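Local structure of acidocalcisomal pyrophosphatase (Trypanosoma cruzi, 5CUV) at residues N222-I227 / K393-S398; E278-V283 / D324-W329; G317-I322 / A360-F365. The protein probably hydrolyses inorganic pyrophosphate to phosphate with magnesium as cofactor, as other soluble pyrophosphatases do. All coordinates share one frame; numbering follows the deposited sequence.

Contact 1 of 3, residues N222-I227 / K393-S398; sequences NRYNFI and KVIDES. With MLT (D-malate), chain C.
Y224, on strand 224-228 of the barrel-like mixed sheet at the core of this soluble pyrophosphatase fold, meets I395 of helix 388-412, and so joins the sheet to the long C-terminal helix. The backbones stay well apart, the nearest CA atoms, those of Y224 and I395, lying 10.1 Å from each other, and the side chains bridge the gap. The touch itself is small: Y224 CE2 approaches I395 CG2 at 3.8 Å, with the methyl oblique to the ring. On the isoleucine it is the CG2 branch that does the touching; it stands anti to the backbone N, whereas CG1 takes the position beside that N (chi1 -57°). The phenol reaches past this methyl toward D396, but Y224 OH and D396 OD1 remain 4.4 Å apart, too far for a hydrogen bond. D396 OD1 instead bonds to Y207 OH, and the Y207 ring meets that of Y224 with the two planes inclined. N222 OD1 lies in the plane of the Y224 ring, at its edge. The residues just before the tyrosine hold D-malate. N222 N donates to the carboxylate atom O2 of the malate at 2.8 Å in a fairly straight bond (158°), while R223 NH1 donates to the malate hydroxyl O3 at 3.0 Å along a more bent line (137°). O3 sits near the guanidinium plane, at its edge. A backbone amide and a positive side chain thus grip two different groups of the ligand. The chemistry is therefore divided: polar and charged recognition lies at the start of 222-227, whereas Y224 ties the same segment to the helix through apolar packing on I395, to which M392 of that helix also contributes.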
loop_
_atom_site.group_PDB
_atom_site.type_symbol
_atom_site.label_atom_id
_atom_site.label_comp_id
_atom_site.label_asym_id
_atom_site.label_seq_id
_atom_site.Cartn_x
_atom_site.Cartn_y
_atom_site.Cartn_z
ATOM N N ASN A 222 -5.355 -2.120 -20.074
ATOM C CA ASN A 222 -3.946 -1.973 -20.027
ATOM C C ASN A 222 -3.411 -3.094 -19.181
ATOM O O ASN A 222 -3.139 -2.937 -17.997
ATOM C CB ASN A 222 -3.534 -0.604 -19.490
ATOM C CG ASN A 222 -2.071 -0.317 -19.768
ATOM O OD1 ASN A 222 -1.306 -1.232 -20.139
ATOM N ND2 ASN A 222 -1.665 0.925 -19.605
ATOM N N ARG A 223 -3.231 -4.229 -19.837
ATOM C CA ARG A 223 -2.762 -5.431 -19.211
ATOM C C ARG A 223 -1.954 -6.293 -20.190
ATOM O O ARG A 223 -2.505 -7.007 -21.055
ATOM C CB ARG A 223 -3.963 -6.195 -18.732
ATOM C CG ARG A 223 -3.606 -7.151 -17.675
ATOM C CD ARG A 223 -4.620 -7.004 -16.542
ATOM N NE ARG A 223 -4.174 -7.774 -15.398
ATOM C CZ ARG A 223 -4.257 -7.344 -14.153
ATOM N NH1 ARG A 223 -4.789 -6.141 -13.910
ATOM N NH2 ARG A 223 -3.772 -8.121 -13.169
ATOM N N TYR A 224 -0.641 -6.303 -20.016
ATOM C CA TYR A 224 0.177 -7.050 -20.939
ATOM C C TYR A 224 1.080 -8.042 -20.250
ATOM O O TYR A 224 1.382 -7.885 -19.074
ATOM C CB TYR A 224 1.042 -6.064 -21.736
ATOM C CG TYR A 224 0.316 -5.074 -22.611
ATOM C CD1 TYR A 224 -0.305 -3.948 -22.082
ATOM C CD2 TYR A 224 0.339 -5.208 -24.010
ATOM C CE1 TYR A 224 -0.871 -2.983 -22.920
ATOM C CE2 TYR A 224 -0.228 -4.239 -24.870
ATOM C CZ TYR A 224 -0.836 -3.136 -24.321
ATOM O OH TYR A 224 -1.509 -2.247 -25.168
ATOM N N ASN A 225 1.513 -9.059 -20.985
ATOM C CA ASN A 225 2.443 -10.004 -20.432
ATOM C C ASN A 225 3.863 -9.515 -20.714
ATOM O O ASN A 225 4.102 -8.938 -21.740
ATOM C CB ASN A 225 2.233 -11.396 -21.026
ATOM C CG ASN A 225 1.093 -12.172 -20.298
ATOM O OD1 ASN A 225 0.887 -12.021 -19.064
ATOM N ND2 ASN A 225 0.356 -13.001 -21.060
ATOM N N PHE A 226 4.782 -9.721 -19.783
ATOM C CA PHE A 226 6.169 -9.291 -19.909
ATOM C C PHE A 226 7.102 -10.493 -19.549
ATOM O O PHE A 226 6.826 -11.282 -18.645
ATOM C CB PHE A 226 6.369 -8.096 -18.944
ATOM C CG PHE A 226 7.791 -7.868 -18.513
ATOM C CD1 PHE A 226 8.288 -8.486 -17.384
ATOM C CD2 PHE A 226 8.637 -7.026 -19.237
ATOM C CE1 PHE A 226 9.621 -8.270 -16.964
ATOM C CE2 PHE A 226 9.966 -6.797 -18.841
ATOM C CZ PHE A 226 10.462 -7.419 -17.694
ATOM N N ILE A 227 8.197 -10.641 -20.270
ATOM C CA ILE A 227 9.147 -11.720 -20.030
ATOM C C ILE A 227 10.469 -11.135 -19.574
ATOM O O ILE A 227 11.131 -10.390 -20.299
ATOM C CB ILE A 227 9.374 -12.562 -21.280
ATOM C CG1 ILE A 227 8.041 -13.097 -21.757
ATOM C CG2 ILE A 227 10.218 -13.745 -20.983
ATOM C CD1 ILE A 227 8.101 -13.657 -23.169
ATOM N N LYS A 393 0.281 1.936 -29.101
ATOM C CA LYS A 393 0.150 2.037 -30.567
ATOM C C LYS A 393 1.366 1.353 -31.202
ATOM O O LYS A 393 1.275 0.637 -32.177
ATOM C CB LYS A 393 0.134 3.488 -31.003
ATOM C CG LYS A 393 -0.925 3.874 -31.939
ATOM C CD LYS A 393 -1.218 5.363 -31.703
ATOM C CE LYS A 393 -2.229 5.590 -30.564
ATOM N NZ LYS A 393 -3.051 6.794 -30.820
ATOM N N VAL A 394 2.536 1.650 -30.648
ATOM C CA VAL A 394 3.788 1.069 -31.083
ATOM C C VAL A 394 3.710 -0.430 -30.811
ATOM O O VAL A 394 4.101 -1.271 -31.607
ATOM C CB VAL A 394 4.874 1.670 -30.250
ATOM C CG1 VAL A 394 6.201 0.931 -30.480
ATOM C CG2 VAL A 394 4.942 3.181 -30.533
ATOM N N ILE A 395 3.200 -0.756 -29.637
ATOM C CA ILE A 395 3.068 -2.149 -29.289
ATOM C C ILE A 395 2.156 -2.882 -30.212
ATOM O O ILE A 395 2.438 -4.030 -30.501
ATOM C CB ILE A 395 2.650 -2.330 -27.783
ATOM C CG1 ILE A 395 3.711 -1.609 -26.900
ATOM C CG2 ILE A 395 2.475 -3.813 -27.469
ATOM C CD1 ILE A 395 3.578 -1.790 -25.433
ATOM N N ASP A 396 1.093 -2.242 -30.703
ATOM C CA ASP A 396 0.186 -2.939 -31.648
ATOM C C ASP A 396 0.800 -3.148 -33.016
ATOM O O ASP A 396 0.574 -4.181 -33.664
ATOM C CB ASP A 396 -1.106 -2.187 -31.858
ATOM C CG ASP A 396 -2.087 -2.448 -30.776
ATOM O OD1 ASP A 396 -1.700 -2.582 -29.570
ATOM O OD2 ASP A 396 -3.273 -2.514 -31.134
ATOM N N GLU A 397 1.554 -2.147 -33.467
ATOM C CA GLU A 397 2.203 -2.248 -34.746
ATOM C C GLU A 397 3.179 -3.408 -34.644
ATOM O O GLU A 397 3.355 -4.199 -35.574
ATOM C CB GLU A 397 2.864 -0.903 -35.099
ATOM C CG GLU A 397 1.768 0.118 -35.372
ATOM C CD GLU A 397 2.218 1.569 -35.671
ATOM O OE1 GLU A 397 3.023 2.152 -34.887
ATOM O OE2 GLU A 397 1.713 2.151 -36.685
ATOM N N SER A 398 3.748 -3.555 -33.465
ATOM C CA SER A 398 4.705 -4.595 -33.246
ATOM C C SER A 398 3.995 -5.921 -33.182
ATOM O O SER A 398 4.549 -6.980 -33.503
ATOM C CB SER A 398 5.443 -4.335 -31.947
ATOM O OG SER A 398 6.503 -5.252 -31.821
HETATM C C1 MLT C . -6.809 -4.147 -17.239
HETATM O O1 MLT C . -7.379 -5.163 -16.829
HETATM O O2 MLT C . -6.850 -3.877 -18.432
HETATM C C2 MLT C . -6.059 -3.237 -16.274
HETATM O O3 MLT C . -6.124 -3.684 -14.912
HETATM C C3 MLT C . -6.521 -1.769 -16.427
HETATM C C4 MLT C . -5.817 -0.853 -15.414
HETATM O O4 MLT C . -5.035 -1.300 -14.607
HETATM O O5 MLT C . -6.075 0.464 -15.408
#

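Contact 2 of 3, residues E278-V283 / D324-W329; sequences ESTDVV and DGQMDW. With MG (magnesium ion), chain D.
E278, in the loop between strands 269-272 and 296-299, sets its carboxylate against W329 on strand 326-335, and this is the close-packed part of the contact. E278 OE1 lies in the plane of the indole, at its edge, 3.1 Å from W329 CD1. No hydrogen bond crosses between the segments: the indole nitrogen W329 NE1 is 4.1 Å from E278 OE1, and it is a carbon edge that faces the carboxylate, whose other oxygen, E278 OE2, has a weak hydrogen bond to S398 OG. The carboxylate and ring planes stand 64° apart. The glutamate arrives there through a turn about its CB-CG bond (chi2 -70°). One face of the indole is occupied by M327 CG, 3.5 Å above the plane and offset toward the rim; M327 is a selenomethionine.

The other end is looser and lies nearer solvent. T280 OG1 comes no closer to Q326 than 4.3 Å, at Q326 NE2, and its hydrogen bond goes instead to G290 O. S279 OG accepts from D281 N in an ST turn. Between the two ends, D328 points away from 278-283 and uses OD1 to bind magnesium at 2.5 Å, a site completed by D291 and D296; D328 OD2 makes a salt bridge with K330 NZ. E278 OE1 and D328 OD1 are 6.4 Å apart.

Strand 326-335 runs antiparallel to strand 310-323 and parallel to strand 296-299, and W329 touches I318 of the former and V394 of helix 388-412.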
loop_
_atom_site.group_PDB
_atom_site.type_symbol
_atom_site.label_atom_id
_atom_site.label_comp_id
_atom_site.label_asym_id
_atom_site.label_seq_id
_atom_site.Cartn_x
_atom_site.Cartn_y
_atom_site.Cartn_z
ATOM N N GLU A 278 9.986 -6.159 -34.020
ATOM C CA GLU A 278 10.511 -4.876 -34.534
ATOM C C GLU A 278 11.238 -5.305 -35.771
ATOM O O GLU A 278 12.471 -5.521 -35.703
ATOM C CB GLU A 278 11.573 -4.315 -33.602
ATOM C CG GLU A 278 11.068 -4.043 -32.256
ATOM C CD GLU A 278 10.142 -2.890 -32.331
ATOM O OE1 GLU A 278 10.648 -1.737 -32.139
ATOM O OE2 GLU A 278 8.935 -3.159 -32.617
ATOM N N SER A 279 10.514 -5.426 -36.889
ATOM C CA SER A 279 11.130 -5.947 -38.105
ATOM C C SER A 279 12.185 -5.043 -38.692
ATOM O O SER A 279 12.011 -3.831 -38.706
ATOM C CB SER A 279 10.059 -6.253 -39.168
ATOM O OG SER A 279 10.640 -6.962 -40.259
ATOM N N THR A 280 13.283 -5.636 -39.143
ATOM C CA THR A 280 14.328 -4.854 -39.757
ATOM C C THR A 280 13.852 -4.508 -41.152
ATOM O O THR A 280 14.400 -3.616 -41.797
ATOM C CB THR A 280 15.662 -5.592 -39.777
ATOM O OG1 THR A 280 16.185 -5.633 -38.440
ATOM C CG2 THR A 280 16.677 -4.867 -40.651
ATOM N N ASP A 281 12.825 -5.213 -41.622
ATOM C CA ASP A 281 12.215 -4.868 -42.913
ATOM C C ASP A 281 11.136 -3.879 -42.538
ATOM O O ASP A 281 10.358 -4.132 -41.617
ATOM C CB ASP A 281 11.490 -6.051 -43.589
ATOM C CG ASP A 281 12.433 -7.151 -44.027
ATOM O OD1 ASP A 281 13.322 -6.849 -44.863
ATOM O OD2 ASP A 281 12.287 -8.311 -43.535
ATOM N N VAL A 282 11.076 -2.740 -43.189
ATOM C CA VAL A 282 9.961 -1.888 -42.856
ATOM C C VAL A 282 8.811 -2.795 -43.386
ATOM O O VAL A 282 9.010 -3.473 -44.399
ATOM C CB VAL A 282 10.057 -0.560 -43.624
ATOM C CG1 VAL A 282 8.690 0.079 -43.723
ATOM C CG2 VAL A 282 11.029 0.372 -42.908
ATOM N N VAL A 283 7.654 -2.870 -42.706
ATOM C CA VAL A 283 6.546 -3.726 -43.204
ATOM C C VAL A 283 5.241 -2.949 -43.562
ATOM O O VAL A 283 4.393 -3.462 -44.292
ATOM C CB VAL A 283 6.242 -4.988 -42.218
ATOM C CG1 VAL A 283 7.498 -5.367 -41.414
ATOM C CG2 VAL A 283 5.073 -4.710 -41.282
ATOM N N ASP A 324 22.737 1.478 -33.390
ATOM C CA ASP A 324 23.349 1.148 -34.673
ATOM C C ASP A 324 22.396 1.525 -35.808
ATOM O O ASP A 324 22.191 0.775 -36.755
ATOM C CB ASP A 324 23.706 -0.358 -34.682
ATOM C CG ASP A 324 23.833 -0.972 -36.121
ATOM O OD1 ASP A 324 24.756 -0.589 -36.915
ATOM O OD2 ASP A 324 22.993 -1.871 -36.447
ATOM N N GLY A 325 21.786 2.697 -35.690
ATOM C CA GLY A 325 20.876 3.156 -36.731
ATOM C C GLY A 325 19.497 2.531 -36.716
ATOM O O GLY A 325 18.578 2.983 -37.425
ATOM N N GLN A 326 19.344 1.485 -35.910
ATOM C CA GLN A 326 18.055 0.791 -35.779
ATOM C C GLN A 326 17.221 1.416 -34.639
ATOM O O GLN A 326 17.788 1.910 -33.653
ATOM C CB GLN A 326 18.319 -0.690 -35.521
ATOM C CG GLN A 326 18.339 -1.509 -36.771
ATOM C CD GLN A 326 19.152 -2.765 -36.641
ATOM O OE1 GLN A 326 19.323 -3.328 -35.547
ATOM N NE2 GLN A 326 19.656 -3.239 -37.774
HETATM N N MSE A 327 15.895 1.443 -34.803
HETATM C CA MSE A 327 15.002 1.980 -33.781
HETATM C C MSE A 327 14.963 0.918 -32.748
HETATM O O MSE A 327 14.761 -0.228 -33.060
HETATM C CB MSE A 327 13.612 2.268 -34.346
HETATM C CG MSE A 327 12.662 2.891 -33.337
HETATM SE SE MSE A 327 13.157 4.653 -32.763
HETATM C CE MSE A 327 12.634 5.626 -34.370
ATOM N N ASP A 328 15.130 1.299 -31.501
ATOM C CA ASP A 328 15.121 0.322 -30.430
ATOM C C ASP A 328 14.314 0.828 -29.216
ATOM O O ASP A 328 14.836 1.344 -28.241
ATOM C CB ASP A 328 16.595 0.012 -30.122
ATOM C CG ASP A 328 16.798 -0.821 -28.860
ATOM O OD1 ASP A 328 15.968 -1.753 -28.619
ATOM O OD2 ASP A 328 17.833 -0.534 -28.153
ATOM N N TRP A 329 13.008 0.708 -29.370
ATOM C CA TRP A 329 12.028 1.085 -28.373
ATOM C C TRP A 329 12.213 0.311 -27.052
ATOM O O TRP A 329 12.608 -0.846 -26.997
ATOM C CB TRP A 329 10.602 0.801 -28.879
ATOM C CG TRP A 329 10.087 1.616 -30.091
ATOM C CD1 TRP A 329 9.834 1.136 -31.363
ATOM C CD2 TRP A 329 9.818 3.047 -30.151
ATOM N NE1 TRP A 329 9.453 2.156 -32.180
ATOM C CE2 TRP A 329 9.437 3.340 -31.485
ATOM C CE3 TRP A 329 9.865 4.090 -29.214
ATOM C CZ2 TRP A 329 9.112 4.645 -31.919
ATOM C CZ3 TRP A 329 9.533 5.395 -29.651
ATOM C CH2 TRP A 329 9.164 5.650 -31.002
HETATM MG MG MG D . 15.157 -4.042 -29.041
#

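Contact 3 of 3, residues G317-I322 / A360-F365; sequences GILGMI and AIHEWF
M321 and F365 form a Met-aromatic contact where helix 357-367 packs on strand 310-323 of the pyrophosphatase barrel. The selenium of this selenomethionine stands 5.3 Å from the centroid of the F365 ring and 63° off its normal, an oblique approach. Nearest to M321 SE across the contact is the backbone oxygen F365 O at 3.3 Å, followed by F365 CB at 3.6 Å, so selenium meets the root of the phenylalanine more than its ring. The M321 chain is extended through chi1 and chi2 and bends only at chi3 (73°), which lays CE obliquely beside the ring, no nearer its centre than selenium. Along the strand, L319 makes the second touch, with CD1 4.1 Å from H362 ND1 and CD2 4.5 Å from I361 CG2. These pairs have no hydrogen bonds across them and rest on apolar packing.

The two segments run nearly parallel, their short axes 10.5 Å apart at closest approach with a signed crossing angle of -15°. Further out, I361 and F365 both touch I298 of strand 296-299, while F365 and M321 both touch K330 of strand 326-335, so the helix spans several strands. Other subunits also reach the helix: A360 packs on W233 of a third subunit and E363 OE2 bonds to Y66 OH of a fourth. H362 stacks with F379, and its ND1 makes a weak hydrogen bond to G383 O.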
loop_
_atom_site.group_PDB
_atom_site.type_symbol
_atom_site.label_atom_id
_atom_site.label_comp_id
_atom_site.label_asym_id
_atom_site.label_seq_id
_atom_site.Cartn_x
_atom_site.Cartn_y
_atom_site.Cartn_z
ATOM N N GLY A 317 4.560 4.107 -20.806
ATOM C CA GLY A 317 5.075 5.013 -21.813
ATOM C C GLY A 317 6.163 4.326 -22.620
ATOM O O GLY A 317 6.318 3.093 -22.592
ATOM N N ILE A 318 6.975 5.106 -23.318
ATOM C CA ILE A 318 7.989 4.438 -24.077
ATOM C C ILE A 318 9.038 5.468 -24.332
ATOM O O ILE A 318 8.728 6.682 -24.333
ATOM C CB ILE A 318 7.359 3.881 -25.371
ATOM C CG1 ILE A 318 8.277 2.839 -26.017
ATOM C CG2 ILE A 318 6.955 5.032 -26.286
ATOM C CD1 ILE A 318 7.553 2.032 -27.175
ATOM N N LEU A 319 10.271 4.976 -24.499
ATOM C CA LEU A 319 11.447 5.775 -24.760
ATOM C C LEU A 319 12.108 5.235 -26.078
ATOM O O LEU A 319 12.356 4.023 -26.199
ATOM C CB LEU A 319 12.400 5.640 -23.569
ATOM C CG LEU A 319 13.705 6.438 -23.675
ATOM C CD1 LEU A 319 13.455 7.936 -23.310
ATOM C CD2 LEU A 319 14.737 5.837 -22.756
ATOM N N GLY A 320 12.369 6.095 -27.074
ATOM C CA GLY A 320 12.965 5.612 -28.309
ATOM C C GLY A 320 14.472 5.860 -28.397
ATOM O O GLY A 320 14.921 7.020 -28.486
HETATM N N MSE A 321 15.262 4.797 -28.390
HETATM C CA MSE A 321 16.696 4.948 -28.465
HETATM C C MSE A 321 17.142 4.462 -29.834
HETATM O O MSE A 321 16.474 3.605 -30.453
HETATM C CB MSE A 321 17.388 4.155 -27.357
HETATM C CG MSE A 321 18.906 4.180 -27.443
HETATM SE SE MSE A 321 19.799 3.243 -26.029
HETATM C CE MSE A 321 19.397 1.424 -26.605
ATOM N N ILE A 322 18.252 5.015 -30.335
ATOM C CA ILE A 322 18.757 4.518 -31.615
ATOM C C ILE A 322 19.884 3.527 -31.288
ATOM O O ILE A 322 20.712 3.773 -30.409
ATOM C CB ILE A 322 19.369 5.653 -32.555
ATOM C CG1 ILE A 322 18.467 6.876 -32.717
ATOM C CG2 ILE A 322 19.498 5.089 -33.936
ATOM C CD1 ILE A 322 17.135 6.570 -33.260
ATOM N N ALA A 360 17.225 8.196 -14.427
ATOM C CA ALA A 360 18.236 7.183 -14.363
ATOM C C ALA A 360 18.076 6.202 -15.534
ATOM O O ALA A 360 19.049 5.739 -16.094
ATOM C CB ALA A 360 18.178 6.508 -13.046
ATOM N N ILE A 361 16.850 5.919 -15.948
ATOM C CA ILE A 361 16.632 5.002 -17.081
ATOM C C ILE A 361 17.209 5.589 -18.345
ATOM O O ILE A 361 17.879 4.892 -19.132
ATOM C CB ILE A 361 15.142 4.769 -17.328
ATOM C CG1 ILE A 361 14.578 3.969 -16.179
ATOM C CG2 ILE A 361 14.951 4.083 -18.646
ATOM C CD1 ILE A 361 13.139 3.848 -16.210
ATOM N N HIS A 362 16.918 6.878 -18.529
ATOM C CA HIS A 362 17.369 7.596 -19.704
ATOM C C HIS A 362 18.884 7.680 -19.771
ATOM O O HIS A 362 19.488 7.414 -20.792
ATOM C CB HIS A 362 16.792 8.990 -19.744
ATOM C CG HIS A 362 17.370 9.832 -20.832
ATOM N ND1 HIS A 362 16.668 10.151 -21.971
ATOM C CD2 HIS A 362 18.618 10.323 -21.008
ATOM C CE1 HIS A 362 17.459 10.792 -22.810
ATOM N NE2 HIS A 362 18.647 10.908 -22.250
ATOM N N GLU A 363 19.496 8.029 -18.654
ATOM C CA GLU A 363 20.942 8.171 -18.619
ATOM C C GLU A 363 21.630 6.803 -18.733
ATOM O O GLU A 363 22.659 6.655 -19.394
ATOM C CB GLU A 363 21.338 8.909 -17.342
ATOM C CG GLU A 363 22.847 9.135 -17.208
ATOM C CD GLU A 363 23.388 10.304 -18.056
ATOM O OE1 GLU A 363 22.712 10.768 -19.022
ATOM O OE2 GLU A 363 24.523 10.733 -17.744
ATOM N N TRP A 364 21.039 5.785 -18.128
ATOM C CA TRP A 364 21.632 4.473 -18.221
ATOM C C TRP A 364 21.701 4.038 -19.727
ATOM O O TRP A 364 22.743 3.636 -20.212
ATOM C CB TRP A 364 20.869 3.453 -17.321
ATOM C CG TRP A 364 21.706 2.222 -16.962
ATOM C CD1 TRP A 364 22.361 1.967 -15.771
ATOM C CD2 TRP A 364 21.893 1.038 -17.768
ATOM N NE1 TRP A 364 22.913 0.704 -15.792
ATOM C CE2 TRP A 364 22.642 0.115 -16.994
ATOM C CE3 TRP A 364 21.494 0.675 -19.058
ATOM C CZ2 TRP A 364 22.988 -1.150 -17.462
ATOM C CZ3 TRP A 364 21.844 -0.589 -19.530
ATOM C CH2 TRP A 364 22.585 -1.491 -18.726
ATOM N N PHE A 365 20.621 4.157 -20.482
ATOM C CA PHE A 365 20.703 3.742 -21.883
ATOM C C PHE A 365 21.543 4.662 -22.793
ATOM O O PHE A 365 22.084 4.218 -23.834
ATOM C CB PHE A 365 19.298 3.568 -22.448
ATOM C CG PHE A 365 18.645 2.321 -21.986
ATOM C CD1 PHE A 365 19.158 1.080 -22.346
ATOM C CD2 PHE A 365 17.572 2.367 -21.127
ATOM C CE1 PHE A 365 18.614 -0.081 -21.865
ATOM C CE2 PHE A 365 17.023 1.191 -20.630
ATOM C CZ PHE A 365 17.561 -0.040 -21.015
#

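The three contacts all reach one mixed sheet, their centres about 16 Å apart for contacts 1 and 2 and for contacts 2 and 3, and about 17 Å for contacts 1 and 3. V394, on segment 393-398, packs on both of the others: its CG1 lies 3.7 Å from W329 CD1 of contact 2 and 3.7 Å from I318 CD1 of contact 3. A probable backbone hydrogen bond, D328 N to M321 O (2.9 Å), couples contacts 2 and 3 beside the magnesium site. The M321 side chain is about 7 Å from the metal and that of I395 about 12 Å, whereas malate is held by N222 and R223 at the start of 222-227.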